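Local coordinates for MCG133388, isoform CRA_f (Mus musculus, PDB 4ZPO), which is probably a calcium-dependent cell-adhesion protein that may help establish and maintain specific neuronal connections in the brain, at residues P102-S116 and S194-D208. Numbering follows the deposited sequence.
Sequences PSFATPDREMRISES and SGTSLISVIVLDVND. With CA (calcium ion), chain E; CA (calcium ion), chain D; MAN (alpha-D-mannopyranose), chain J; MAN (alpha-D-mannopyranose), chain I.
Glu115 and Asp208 bridge the same two calcium ions: Glu115 OE1 lies 2.7 Å from the first and OE2 2.5 Å from the second, and Asp208 uses OD1 and OD2 likewise. With Glu115 CG anti to the backbone N (chi1 -168°) and the chain extended, its carboxylate arrives beside that of Asp208, the planes 82° apart. Asp205 OD1 and Val206 O, just past strand 194-204, add two ligands to the first ion. Glu115 OE1 also accepts a hydrogen bond from Val206 N (3.1 Å), nearly along its C-O axis, which helps fix the carboxylate. Glu174 and Asp241 close the first site; Asp172 joins the second. Behind them strands 108-114 and 194-204 run parallel, bonded from Leu198 N to Pro107 O (2.9 Å) through Leu204 N to Ile113 O. On the face of Met111, Ile113 CD1 meets Val201 CG1 at 3.8 Å, near Phe149; on the other, Glu110 OE2 and Arg112 NE form a salt bridge, and Arg112 crosses Leu204 at about a right angle. Farther back, Ser197 CB sits over the Phe104 ring, 3.8 Å from its centroid, and Ser194 and Thr196 carry O-linked mannoses. Parallel first and last strands running into interdomain calcium sites characterise cadherin repeats, here the second, joined to the third.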
loop_
_atom_site.group_PDB
_atom_site.type_symbol
_atom_site.label_atom_id
_atom_site.label_comp_id
_atom_site.label_asym_id
_atom_site.label_seq_id
_atom_site.Cartn_x
_atom_site.Cartn_y
_atom_site.Cartn_z
ATOM N N PRO A 102 12.424 9.415 6.315
ATOM C CA PRO A 102 11.320 8.511 6.655
ATOM C C PRO A 102 11.531 7.090 6.142
ATOM O O PRO A 102 11.840 6.893 4.968
ATOM C CB PRO A 102 10.119 9.166 5.972
ATOM C CG PRO A 102 10.443 10.615 6.005
ATOM C CD PRO A 102 11.930 10.704 5.799
ATOM N N SER A 103 11.363 6.113 7.025
ATOM C CA SER A 103 11.677 4.728 6.704
ATOM C C SER A 103 10.475 3.800 6.860
ATOM O O SER A 103 9.730 3.886 7.836
ATOM C CB SER A 103 12.828 4.235 7.589
ATOM O OG SER A 103 13.143 2.881 7.315
ATOM N N PHE A 104 10.297 2.910 5.888
ATOM C CA PHE A 104 9.270 1.880 5.971
ATOM C C PHE A 104 9.902 0.533 6.295
ATOM O O PHE A 104 11.060 0.286 5.960
ATOM C CB PHE A 104 8.476 1.792 4.664
ATOM C CG PHE A 104 7.472 2.895 4.489
ATOM C CD1 PHE A 104 6.253 2.848 5.147
ATOM C CD2 PHE A 104 7.741 3.973 3.662
ATOM C CE1 PHE A 104 5.324 3.858 4.989
ATOM C CE2 PHE A 104 6.817 4.986 3.499
ATOM C CZ PHE A 104 5.606 4.927 4.163
ATOM N N ALA A 105 9.136 -0.332 6.954
ATOM C CA ALA A 105 9.614 -1.662 7.310
ATOM C C ALA A 105 9.912 -2.482 6.060
ATOM O O ALA A 105 10.897 -3.219 6.009
ATOM C CB ALA A 105 8.596 -2.375 8.183
ATOM N N THR A 106 9.055 -2.345 5.055
ATOM C CA THR A 106 9.222 -3.059 3.797
ATOM C C THR A 106 9.025 -2.118 2.611
ATOM O O THR A 106 8.110 -1.295 2.610
ATOM C CB THR A 106 8.241 -4.245 3.689
ATOM O OG1 THR A 106 8.214 -4.725 2.339
ATOM C CG2 THR A 106 6.836 -3.821 4.097
ATOM N N PRO A 107 9.893 -2.234 1.595
ATOM C CA PRO A 107 9.832 -1.372 0.409
ATOM C C PRO A 107 8.577 -1.598 -0.431
ATOM O O PRO A 107 8.166 -0.701 -1.166
ATOM C CB PRO A 107 11.090 -1.764 -0.375
ATOM C CG PRO A 107 11.400 -3.149 0.077
ATOM C CD PRO A 107 11.011 -3.191 1.525
ATOM N N ASP A 108 7.981 -2.782 -0.323
ATOM C CA ASP A 108 6.785 -3.101 -1.094
ATOM C C ASP A 108 5.706 -3.765 -0.238
ATOM O O ASP A 108 6.005 -4.476 0.720
ATOM C CB ASP A 108 7.142 -3.997 -2.284
ATOM C CG ASP A 108 8.178 -5.049 -1.934
ATOM O OD1 ASP A 108 8.203 -5.503 -0.772
ATOM O OD2 ASP A 108 8.972 -5.417 -2.826
ATOM N N ARG A 109 4.451 -3.520 -0.599
ATOM C CA ARG A 109 3.308 -4.046 0.140
ATOM C C ARG A 109 2.260 -4.617 -0.812
ATOM O O ARG A 109 1.869 -3.964 -1.779
ATOM C CB ARG A 109 2.689 -2.949 1.011
ATOM C CG ARG A 109 1.329 -3.301 1.593
ATOM C CD ARG A 109 1.450 -4.216 2.799
ATOM N NE ARG A 109 0.147 -4.708 3.242
ATOM C CZ ARG A 109 -0.690 -4.024 4.016
ATOM N NH1 ARG A 109 -0.366 -2.807 4.436
ATOM N NH2 ARG A 109 -1.854 -4.554 4.367
ATOM N N GLU A 110 1.808 -5.836 -0.536
ATOM C CA GLU A 110 0.794 -6.477 -1.367
ATOM C C GLU A 110 -0.560 -6.520 -0.664
ATOM O O GLU A 110 -0.643 -6.824 0.525
ATOM C CB GLU A 110 1.228 -7.893 -1.752
ATOM C CG GLU A 110 0.177 -8.672 -2.530
ATOM C CD GLU A 110 0.670 -10.032 -2.983
ATOM O OE1 GLU A 110 1.856 -10.140 -3.360
ATOM O OE2 GLU A 110 -0.129 -10.993 -2.960
ATOM N N MET A 111 -1.617 -6.208 -1.408
ATOM C CA MET A 111 -2.971 -6.237 -0.870
ATOM C C MET A 111 -3.919 -7.037 -1.756
ATOM O O MET A 111 -4.132 -6.701 -2.921
ATOM C CB MET A 111 -3.508 -4.816 -0.693
ATOM C CG MET A 111 -3.084 -4.153 0.602
ATOM S SD MET A 111 -3.879 -2.554 0.844
ATOM C CE MET A 111 -3.663 -2.349 2.608
ATOM N N ARG A 112 -4.486 -8.098 -1.192
ATOM C CA ARG A 112 -5.472 -8.903 -1.899
ATOM C C ARG A 112 -6.879 -8.444 -1.539
ATOM O O ARG A 112 -7.450 -8.887 -0.544
ATOM C CB ARG A 112 -5.296 -10.386 -1.569
ATOM C CG ARG A 112 -3.891 -10.911 -1.809
ATOM C CD ARG A 112 -3.896 -12.087 -2.766
ATOM N NE ARG A 112 -2.559 -12.648 -2.945
ATOM C CZ ARG A 112 -2.278 -13.667 -3.750
ATOM N NH1 ARG A 112 -3.241 -14.242 -4.458
ATOM N NH2 ARG A 112 -1.031 -14.111 -3.848
ATOM N N ILE A 113 -7.430 -7.549 -2.353
ATOM C CA ILE A 113 -8.759 -7.003 -2.105
ATOM C C ILE A 113 -9.798 -7.622 -3.035
ATOM O O ILE A 113 -9.604 -7.673 -4.250
ATOM C CB ILE A 113 -8.776 -5.472 -2.273
ATOM C CG1 ILE A 113 -7.792 -4.821 -1.300
ATOM C CG2 ILE A 113 -10.180 -4.923 -2.057
ATOM C CD1 ILE A 113 -7.745 -3.311 -1.398
ATOM N N SER A 114 -10.896 -8.093 -2.453
ATOM C CA SER A 114 -11.985 -8.681 -3.224
ATOM C C SER A 114 -12.627 -7.657 -4.152
ATOM O O SER A 114 -12.645 -6.463 -3.859
ATOM C CB SER A 114 -13.042 -9.274 -2.290
ATOM O OG SER A 114 -14.176 -9.715 -3.018
ATOM N N GLU A 115 -13.152 -8.135 -5.273
ATOM C CA GLU A 115 -13.803 -7.276 -6.251
ATOM C C GLU A 115 -15.124 -6.734 -5.709
ATOM O O GLU A 115 -15.654 -5.743 -6.208
ATOM C CB GLU A 115 -14.039 -8.044 -7.552
ATOM C CG GLU A 115 -14.451 -7.191 -8.732
ATOM C CD GLU A 115 -14.656 -8.011 -9.985
ATOM O OE1 GLU A 115 -14.519 -9.252 -9.912
ATOM O OE2 GLU A 115 -14.955 -7.420 -11.044
ATOM N N SER A 116 -15.649 -7.394 -4.682
ATOM C CA SER A 116 -16.918 -7.002 -4.083
ATOM C C SER A 116 -16.720 -6.083 -2.880
ATOM O O SER A 116 -17.602 -5.965 -2.029
ATOM C CB SER A 116 -17.712 -8.240 -3.664
ATOM O OG SER A 116 -16.992 -9.007 -2.716
ATOM N N SER A 194 11.883 12.337 2.276
ATOM C CA SER A 194 10.802 11.368 2.145
ATOM C C SER A 194 11.270 9.927 1.948
ATOM O O SER A 194 12.450 9.661 1.725
ATOM C CB SER A 194 9.874 11.771 0.989
ATOM O OG SER A 194 10.605 12.075 -0.189
ATOM N N GLY A 195 10.315 9.009 2.051
ATOM C CA GLY A 195 10.536 7.594 1.805
ATOM C C GLY A 195 9.249 6.998 1.263
ATOM O O GLY A 195 8.160 7.471 1.590
ATOM N N THR A 196 9.365 5.965 0.433
ATOM C CA THR A 196 8.192 5.414 -0.239
ATOM C C THR A 196 7.910 3.960 0.121
ATOM O O THR A 196 8.751 3.269 0.696
ATOM C CB THR A 196 8.330 5.505 -1.772
ATOM O OG1 THR A 196 9.537 4.848 -2.183
ATOM C CG2 THR A 196 8.370 6.959 -2.220
ATOM N N SER A 197 6.709 3.514 -0.232
ATOM C CA SER A 197 6.311 2.124 -0.074
ATOM C C SER A 197 5.374 1.752 -1.218
ATOM O O SER A 197 4.297 2.331 -1.358
ATOM C CB SER A 197 5.636 1.896 1.279
ATOM O OG SER A 197 5.393 0.519 1.501
ATOM N N LEU A 198 5.794 0.799 -2.042
ATOM C CA LEU A 198 5.046 0.438 -3.242
ATOM C C LEU A 198 3.910 -0.533 -2.929
ATOM O O LEU A 198 4.142 -1.717 -2.682
ATOM C CB LEU A 198 5.989 -0.160 -4.292
ATOM C CG LEU A 198 5.516 -0.236 -5.747
ATOM C CD1 LEU A 198 4.731 -1.512 -6.021
ATOM C CD2 LEU A 198 4.692 0.993 -6.107
ATOM N N ILE A 199 2.682 -0.026 -2.950
ATOM C CA ILE A 199 1.506 -0.845 -2.683
ATOM C C ILE A 199 0.890 -1.368 -3.976
ATOM O O ILE A 199 0.457 -0.589 -4.826
ATOM C CB ILE A 199 0.434 -0.060 -1.906
ATOM C CG1 ILE A 199 1.036 0.566 -0.648
ATOM C CG2 ILE A 199 -0.738 -0.966 -1.553
ATOM C CD1 ILE A 199 0.109 1.534 0.049
ATOM N N SER A 200 0.856 -2.689 -4.123
ATOM C CA SER A 200 0.247 -3.306 -5.295
ATOM C C SER A 200 -1.040 -4.025 -4.910
ATOM O O SER A 200 -1.009 -5.094 -4.299
ATOM C CB SER A 200 1.219 -4.279 -5.966
ATOM O OG SER A 200 1.487 -5.390 -5.131
ATOM N N VAL A 201 -2.174 -3.432 -5.270
ATOM C CA VAL A 201 -3.475 -4.007 -4.951
ATOM C C VAL A 201 -3.853 -5.107 -5.936
ATOM O O VAL A 201 -3.968 -4.866 -7.138
ATOM C CB VAL A 201 -4.582 -2.933 -4.952
ATOM C CG1 VAL A 201 -5.940 -3.573 -4.707
ATOM C CG2 VAL A 201 -4.291 -1.870 -3.908
ATOM N N ILE A 202 -4.043 -6.316 -5.419
ATOM C CA ILE A 202 -4.477 -7.438 -6.242
ATOM C C ILE A 202 -5.986 -7.615 -6.133
ATOM O O ILE A 202 -6.499 -7.982 -5.078
ATOM C CB ILE A 202 -3.785 -8.753 -5.832
ATOM C CG1 ILE A 202 -2.280 -8.539 -5.659
ATOM C CG2 ILE A 202 -4.067 -9.844 -6.855
ATOM C CD1 ILE A 202 -1.571 -8.139 -6.930
ATOM N N VAL A 203 -6.694 -7.347 -7.225
ATOM C CA VAL A 203 -8.145 -7.488 -7.238
ATOM C C VAL A 203 -8.546 -8.947 -7.427
ATOM O O VAL A 203 -8.383 -9.512 -8.507
ATOM C CB VAL A 203 -8.791 -6.638 -8.345
ATOM C CG1 VAL A 203 -10.298 -6.843 -8.354
ATOM C CG2 VAL A 203 -8.455 -5.170 -8.151
ATOM N N LEU A 204 -9.067 -9.552 -6.363
ATOM C CA LEU A 204 -9.532 -10.933 -6.414
ATOM C C LEU A 204 -10.861 -11.012 -7.155
ATOM O O LEU A 204 -11.672 -10.089 -7.086
ATOM C CB LEU A 204 -9.671 -11.507 -5.003
ATOM C CG LEU A 204 -8.386 -11.543 -4.174
ATOM C CD1 LEU A 204 -8.658 -12.075 -2.773
ATOM C CD2 LEU A 204 -7.323 -12.379 -4.871
ATOM N N ASP A 205 -11.085 -12.118 -7.858
ATOM C CA ASP A 205 -12.265 -12.255 -8.704
ATOM C C ASP A 205 -13.536 -12.543 -7.911
ATOM O O ASP A 205 -13.521 -13.282 -6.926
ATOM C CB ASP A 205 -12.051 -13.360 -9.739
ATOM C CG ASP A 205 -13.167 -13.417 -10.764
ATOM O OD1 ASP A 205 -13.623 -12.343 -11.208
ATOM O OD2 ASP A 205 -13.592 -14.536 -11.122
ATOM N N VAL A 206 -14.635 -11.943 -8.359
ATOM C CA VAL A 206 -15.963 -12.215 -7.823
ATOM C C VAL A 206 -16.912 -12.418 -8.996
ATOM O O VAL A 206 -16.832 -11.693 -9.985
ATOM C CB VAL A 206 -16.469 -11.065 -6.922
ATOM C CG1 VAL A 206 -17.939 -11.249 -6.575
ATOM C CG2 VAL A 206 -15.627 -10.969 -5.657
ATOM N N ASN A 207 -17.791 -13.412 -8.906
ATOM C CA ASN A 207 -18.747 -13.658 -9.980
ATOM C C ASN A 207 -19.737 -12.505 -10.112
ATOM O O ASN A 207 -20.845 -12.561 -9.580
ATOM C CB ASN A 207 -19.495 -14.971 -9.747
ATOM C CG ASN A 207 -20.142 -15.504 -11.013
ATOM O OD1 ASN A 207 -20.534 -14.743 -11.898
ATOM N ND2 ASN A 207 -20.254 -16.823 -11.106
ATOM N N ASP A 208 -19.327 -11.460 -10.826
ATOM C CA ASP A 208 -20.176 -10.291 -11.029
ATOM C C ASP A 208 -20.525 -10.123 -12.503
ATOM O O ASP A 208 -20.822 -9.020 -12.963
ATOM C CB ASP A 208 -19.491 -9.027 -10.500
ATOM C CG ASP A 208 -18.265 -8.643 -11.308
ATOM O OD1 ASP A 208 -17.184 -9.212 -11.062
ATOM O OD2 ASP A 208 -18.381 -7.767 -12.191
HETATM CA CA CA E . -15.456 -10.810 -11.892
HETATM CA CA CA D . -16.943 -5.977 -11.387
HETATM C C1 MAN J . 9.203 3.724 -3.018
HETATM C C2 MAN J . 10.415 2.765 -2.993
HETATM C C3 MAN J . 11.538 3.281 -3.906
HETATM C C4 MAN J . 11.000 3.722 -5.277
HETATM C C5 MAN J . 9.870 4.739 -5.084
HETATM C C6 MAN J . 9.253 5.201 -6.389
HETATM O O2 MAN J . 10.070 1.466 -3.486
HETATM O O3 MAN J . 12.566 2.309 -4.076
HETATM O O4 MAN J . 12.046 4.315 -6.034
HETATM O O5 MAN J . 8.828 4.118 -4.311
HETATM O O6 MAN J . 8.001 4.540 -6.548
HETATM C C1 MAN I . 9.689 12.369 -1.269
HETATM C C2 MAN I . 10.673 12.239 -2.446
HETATM C C3 MAN I . 11.694 13.375 -2.397
HETATM C C4 MAN I . 10.999 14.740 -2.293
HETATM C C5 MAN I . 10.062 14.753 -1.076
HETATM C C6 MAN I . 9.256 16.032 -0.968
HETATM O O2 MAN I . 10.000 12.377 -3.701
HETATM O O3 MAN I . 12.570 13.352 -3.523
HETATM O O4 MAN I . 11.970 15.766 -2.144
HETATM O O5 MAN I . 9.124 13.659 -1.179
HETATM O O6 MAN I . 8.129 15.773 -0.141
#